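PDB 7ATL: esterase from uncultured bacterium pCosCE1, which hydrolyses carboxylic esters as a family VIII carboxylesterase and also has promiscuous acyltransferase activity, passing acyl groups to acceptors other than water. Local coordinates for residues Ser65-Met78 with Tyr171-Glu183. Residues are numbered along the deposited sequence; the frame is centred on the assembly and turned at random.
Sequences SVSKPYITLAAMRM and YSLAIDVLGAVLE
Three polar side chains, Ser65, Lys68 and Tyr171, converge at one end of an otherwise apolar helix pair. Ser65 and Lys68 fit the SxxK motif of the beta-lactamase fold, so Ser65 is probably the nucleophile, as in family VIII esterases. Tyr171 comes from the loop before helix 174-183, and its OH reaches the OG of Ser65 at 2.5 Å, a very short hydrogen bond. That length is doubtful, because OG also crowds a bound pentaethylene glycol, probably from the crystallisation liquor, that may mark the active-site pocket. The serine oxygen lies at the ring edge, near its plane. Lys68 meets Tyr171 from the opposite direction; its chain runs extended and then bends at the last torsion (chi4 82°), bringing Lys68 NZ to 3.1 Å from Tyr171 OH, oblique to the ring. NZ is hydrogen-bonded to Tyr123 OH and to the carbonyl oxygen of Gly264, while Trp339 NE1 bonds to Tyr171 OH. The aliphatic part of Lys68 runs across Ile175, Lys68 CG 3.9 Å from Ile175 CG1.

Beyond this polar cluster, helices 67-78 and 174-183 run side by side at 37°, their axes 10.0 Å apart. Ile71 CG2 lies 4.3 Å from Gly179 CA. One turn on, Leu182 is a knob in a hole formed by Ile71, Ala74, Ala75 and Met78. Leu182 CD2 rests 3.7 Å from Ile71 CG2, and its CD1 faces the CB of Ala75, which Leu178 CD2 touches too. Met78, extended beyond CG, closes the far end of the hole with its sulfur, Met78 SD 3.7 Å from Leu182 CG.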
loop_
_atom_site.group_PDB
_atom_site.type_symbol
_atom_site.label_atom_id
_atom_site.label_comp_id
_atom_site.label_asym_id
_atom_site.label_seq_id
_atom_site.Cartn_x
_atom_site.Cartn_y
_atom_site.Cartn_z
ATOM N N SER A 65 1.535 1.675 2.878
ATOM C CA SER A 65 1.620 1.338 1.430
ATOM C C SER A 65 0.277 0.886 0.847
ATOM O O SER A 65 0.192 0.762 -0.372
ATOM C CB SER A 65 2.664 0.333 1.159
ATOM O OG SER A 65 3.950 0.902 1.344
ATOM N N VAL A 66 -0.768 0.718 1.646
ATOM C CA VAL A 66 -2.116 0.492 1.060
ATOM C C VAL A 66 -2.554 1.773 0.349
ATOM O O VAL A 66 -3.494 1.690 -0.447
ATOM C CB VAL A 66 -3.141 -0.026 2.084
ATOM C CG1 VAL A 66 -4.521 -0.200 1.466
ATOM C CG2 VAL A 66 -2.656 -1.329 2.687
ATOM N N SER A 67 -1.833 2.873 0.534
ATOM C CA SER A 67 -1.986 4.140 -0.239
ATOM C C SER A 67 -1.680 3.920 -1.737
ATOM O O SER A 67 -2.282 4.605 -2.590
ATOM C CB SER A 67 -1.100 5.258 0.336
ATOM O OG SER A 67 -1.275 5.449 1.745
ATOM N N LYS A 68 -0.755 3.026 -2.065
ATOM C CA LYS A 68 -0.220 2.856 -3.447
ATOM C C LYS A 68 -1.297 2.422 -4.447
ATOM O O LYS A 68 -1.420 3.017 -5.524
ATOM C CB LYS A 68 0.969 1.893 -3.396
ATOM C CG LYS A 68 2.160 2.517 -2.694
ATOM C CD LYS A 68 3.360 1.645 -2.624
ATOM C CE LYS A 68 4.599 2.462 -2.279
ATOM N NZ LYS A 68 4.710 2.715 -0.820
ATOM N N PRO A 69 -2.067 1.334 -4.204
ATOM C CA PRO A 69 -3.072 0.900 -5.174
ATOM C C PRO A 69 -4.153 1.969 -5.395
ATOM O O PRO A 69 -4.592 2.105 -6.521
ATOM C CB PRO A 69 -3.620 -0.414 -4.622
ATOM C CG PRO A 69 -3.199 -0.414 -3.189
ATOM C CD PRO A 69 -1.922 0.385 -3.102
ATOM N N TYR A 70 -4.488 2.724 -4.345
ATOM C CA TYR A 70 -5.369 3.916 -4.414
ATOM C C TYR A 70 -4.851 4.905 -5.468
ATOM O O TYR A 70 -5.643 5.320 -6.336
ATOM C CB TYR A 70 -5.522 4.554 -3.032
ATOM C CG TYR A 70 -6.666 3.986 -2.226
ATOM C CD1 TYR A 70 -7.956 3.980 -2.721
ATOM C CD2 TYR A 70 -6.460 3.428 -0.978
ATOM C CE1 TYR A 70 -9.013 3.468 -1.994
ATOM C CE2 TYR A 70 -7.498 2.903 -0.233
ATOM C CZ TYR A 70 -8.779 2.936 -0.742
ATOM O OH TYR A 70 -9.804 2.422 -0.022
ATOM N N ILE A 71 -3.577 5.304 -5.397
ATOM C CA ILE A 71 -3.043 6.396 -6.261
ATOM C C ILE A 71 -2.673 5.801 -7.624
ATOM O O ILE A 71 -2.831 6.527 -8.648
ATOM C CB ILE A 71 -1.888 7.156 -5.591
ATOM C CG1 ILE A 71 -2.293 7.695 -4.221
ATOM C CG2 ILE A 71 -1.385 8.271 -6.495
ATOM C CD1 ILE A 71 -3.415 8.691 -4.263
ATOM N N THR A 72 -2.255 4.533 -7.655
ATOM C CA THR A 72 -2.102 3.776 -8.923
ATOM C C THR A 72 -3.452 3.779 -9.662
ATOM O O THR A 72 -3.459 4.071 -10.874
ATOM C CB THR A 72 -1.570 2.365 -8.667
ATOM O OG1 THR A 72 -0.285 2.505 -8.061
ATOM C CG2 THR A 72 -1.493 1.538 -9.933
ATOM N N LEU A 73 -4.562 3.521 -8.961
ATOM C CA LEU A 73 -5.922 3.570 -9.571
ATOM C C LEU A 73 -6.186 4.961 -10.155
ATOM O O LEU A 73 -6.726 5.017 -11.255
ATOM C CB LEU A 73 -7.046 3.223 -8.587
ATOM C CG LEU A 73 -8.443 3.346 -9.208
ATOM C CD1 LEU A 73 -8.508 2.554 -10.502
ATOM C CD2 LEU A 73 -9.530 2.881 -8.275
ATOM N N ALA A 74 -5.871 6.039 -9.440
ATOM C CA ALA A 74 -6.116 7.414 -9.930
ATOM C C ALA A 74 -5.400 7.600 -11.278
ATOM O O ALA A 74 -6.041 8.078 -12.228
ATOM C CB ALA A 74 -5.677 8.416 -8.896
ATOM N N ALA A 75 -4.129 7.209 -11.355
ATOM C CA ALA A 75 -3.273 7.274 -12.562
ATOM C C ALA A 75 -3.863 6.438 -13.704
ATOM O O ALA A 75 -3.876 6.928 -14.854
ATOM C CB ALA A 75 -1.889 6.764 -12.238
ATOM N N MET A 76 -4.248 5.190 -13.425
ATOM C CA MET A 76 -4.743 4.277 -14.477
ATOM C C MET A 76 -6.037 4.840 -15.073
ATOM O O MET A 76 -6.262 4.706 -16.309
ATOM C CB MET A 76 -4.990 2.879 -13.930
ATOM C CG MET A 76 -3.719 2.127 -13.616
ATOM S SD MET A 76 -2.422 2.201 -14.850
ATOM C CE MET A 76 -3.292 1.545 -16.271
ATOM N N ARG A 77 -6.844 5.494 -14.258
ATOM C CA ARG A 77 -8.064 6.164 -14.767
ATOM C C ARG A 77 -7.654 7.322 -15.680
ATOM O O ARG A 77 -8.291 7.494 -16.738
ATOM C CB ARG A 77 -8.978 6.606 -13.624
ATOM C CG ARG A 77 -9.658 5.437 -12.940
ATOM C CD ARG A 77 -10.819 5.919 -12.109
ATOM N NE ARG A 77 -11.918 6.221 -12.995
ATOM C CZ ARG A 77 -12.593 7.358 -13.035
ATOM N NH1 ARG A 77 -12.325 8.341 -12.190
ATOM N NH2 ARG A 77 -13.554 7.497 -13.928
ATOM N N MET A 78 -6.641 8.089 -15.294
ATOM C CA MET A 78 -6.228 9.289 -16.065
ATOM C C MET A 78 -5.679 8.784 -17.397
ATOM O O MET A 78 -5.876 9.440 -18.428
ATOM C CB MET A 78 -5.170 10.106 -15.320
ATOM C CG MET A 78 -5.760 11.140 -14.401
ATOM S SD MET A 78 -4.487 11.864 -13.352
ATOM C CE MET A 78 -5.440 13.065 -12.428
ATOM N N TYR A 171 11.676 -1.323 -4.522
ATOM C CA TYR A 171 10.533 -0.695 -3.826
ATOM C C TYR A 171 10.924 0.732 -3.481
ATOM O O TYR A 171 12.022 0.921 -2.973
ATOM C CB TYR A 171 10.156 -1.484 -2.579
ATOM C CG TYR A 171 8.793 -1.162 -2.052
ATOM C CD1 TYR A 171 7.687 -1.110 -2.880
ATOM C CD2 TYR A 171 8.605 -0.960 -0.707
ATOM C CE1 TYR A 171 6.423 -0.833 -2.389
ATOM C CE2 TYR A 171 7.351 -0.668 -0.197
ATOM C CZ TYR A 171 6.256 -0.610 -1.037
ATOM O OH TYR A 171 5.036 -0.347 -0.493
ATOM N N SER A 172 10.060 1.702 -3.760
ATOM C CA SER A 172 10.531 3.089 -3.915
ATOM C C SER A 172 9.471 4.124 -3.540
ATOM O O SER A 172 8.295 3.808 -3.356
ATOM C CB SER A 172 11.026 3.290 -5.315
ATOM O OG SER A 172 9.942 3.501 -6.201
ATOM N N LEU A 173 9.945 5.359 -3.444
ATOM C CA LEU A 173 9.146 6.599 -3.400
ATOM C C LEU A 173 8.470 6.878 -4.742
ATOM O O LEU A 173 7.956 7.982 -4.884
ATOM C CB LEU A 173 10.118 7.725 -3.056
ATOM C CG LEU A 173 10.432 7.872 -1.568
ATOM C CD1 LEU A 173 11.636 8.791 -1.368
ATOM C CD2 LEU A 173 9.208 8.397 -0.832
ATOM N N ALA A 174 8.437 5.934 -5.679
ATOM C CA ALA A 174 7.915 6.210 -7.037
ATOM C C ALA A 174 6.471 6.697 -6.963
ATOM O O ALA A 174 6.093 7.517 -7.817
ATOM C CB ALA A 174 8.018 5.004 -7.943
ATOM N N ILE A 175 5.670 6.176 -6.038
ATOM C CA ILE A 175 4.208 6.492 -6.025
ATOM C C ILE A 175 4.019 7.894 -5.419
ATOM O O ILE A 175 3.036 8.553 -5.781
ATOM C CB ILE A 175 3.363 5.381 -5.354
ATOM C CG1 ILE A 175 3.599 4.021 -6.008
ATOM C CG2 ILE A 175 1.878 5.718 -5.388
ATOM C CD1 ILE A 175 3.375 4.021 -7.510
ATOM N N ASP A 176 4.949 8.352 -4.578
ATOM C CA ASP A 176 4.952 9.746 -4.068
ATOM C C ASP A 176 5.205 10.666 -5.262
ATOM O O ASP A 176 4.506 11.713 -5.378
ATOM C CB ASP A 176 5.963 9.962 -2.934
ATOM C CG ASP A 176 5.649 9.201 -1.649
ATOM O OD1 ASP A 176 5.484 7.959 -1.735
ATOM O OD2 ASP A 176 5.576 9.857 -0.568
ATOM N N VAL A 177 6.134 10.279 -6.140
ATOM C CA VAL A 177 6.418 11.038 -7.392
ATOM C C VAL A 177 5.155 11.030 -8.275
ATOM O O VAL A 177 4.765 12.113 -8.753
ATOM C CB VAL A 177 7.669 10.509 -8.123
ATOM C CG1 VAL A 177 7.924 11.278 -9.410
ATOM C CG2 VAL A 177 8.898 10.576 -7.228
ATOM N N LEU A 178 4.504 9.871 -8.429
ATOM C CA LEU A 178 3.302 9.713 -9.280
ATOM C C LEU A 178 2.231 10.700 -8.816
ATOM O O LEU A 178 1.623 11.379 -9.669
ATOM C CB LEU A 178 2.817 8.265 -9.206
ATOM C CG LEU A 178 1.621 7.926 -10.103
ATOM C CD1 LEU A 178 1.907 8.187 -11.578
ATOM C CD2 LEU A 178 1.221 6.484 -9.882
ATOM N N GLY A 179 2.040 10.808 -7.504
ATOM C CA GLY A 179 1.082 11.747 -6.885
ATOM C C GLY A 179 1.273 13.162 -7.390
ATOM O O GLY A 179 0.283 13.788 -7.805
ATOM N N ALA A 180 2.517 13.640 -7.390
ATOM C CA ALA A 180 2.858 14.988 -7.886
ATOM C C ALA A 180 2.589 15.055 -9.394
ATOM O O ALA A 180 2.028 16.052 -9.859
ATOM C CB ALA A 180 4.284 15.326 -7.529
ATOM N N VAL A 181 2.934 14.023 -10.148
ATOM C CA VAL A 181 2.573 14.019 -11.592
ATOM C C VAL A 181 1.055 14.198 -11.719
ATOM O O VAL A 181 0.614 15.053 -12.503
ATOM C CB VAL A 181 3.025 12.741 -12.316
ATOM C CG1 VAL A 181 2.372 12.639 -13.691
ATOM C CG2 VAL A 181 4.536 12.657 -12.414
ATOM N N LEU A 182 0.279 13.415 -10.985
ATOM C CA LEU A 182 -1.202 13.465 -11.065
ATOM C C LEU A 182 -1.720 14.890 -10.789
ATOM O O LEU A 182 -2.678 15.322 -11.480
ATOM C CB LEU A 182 -1.750 12.447 -10.064
ATOM C CG LEU A 182 -2.148 11.094 -10.633
ATOM C CD1 LEU A 182 -1.137 10.568 -11.631
ATOM C CD2 LEU A 182 -2.384 10.103 -9.521
ATOM N N GLU A 183 -1.119 15.615 -9.837
ATOM C CA GLU A 183 -1.445 17.047 -9.552
ATOM C C GLU A 183 -1.279 17.880 -10.830
ATOM O O GLU A 183 -2.165 18.687 -11.146
ATOM C CB GLU A 183 -0.549 17.650 -8.466
ATOM C CG GLU A 183 -0.786 17.078 -7.087
ATOM C CD GLU A 183 0.047 17.715 -5.984
ATOM O OE1 GLU A 183 1.201 18.166 -6.286
ATOM O OE2 GLU A 183 -0.460 17.751 -4.812
#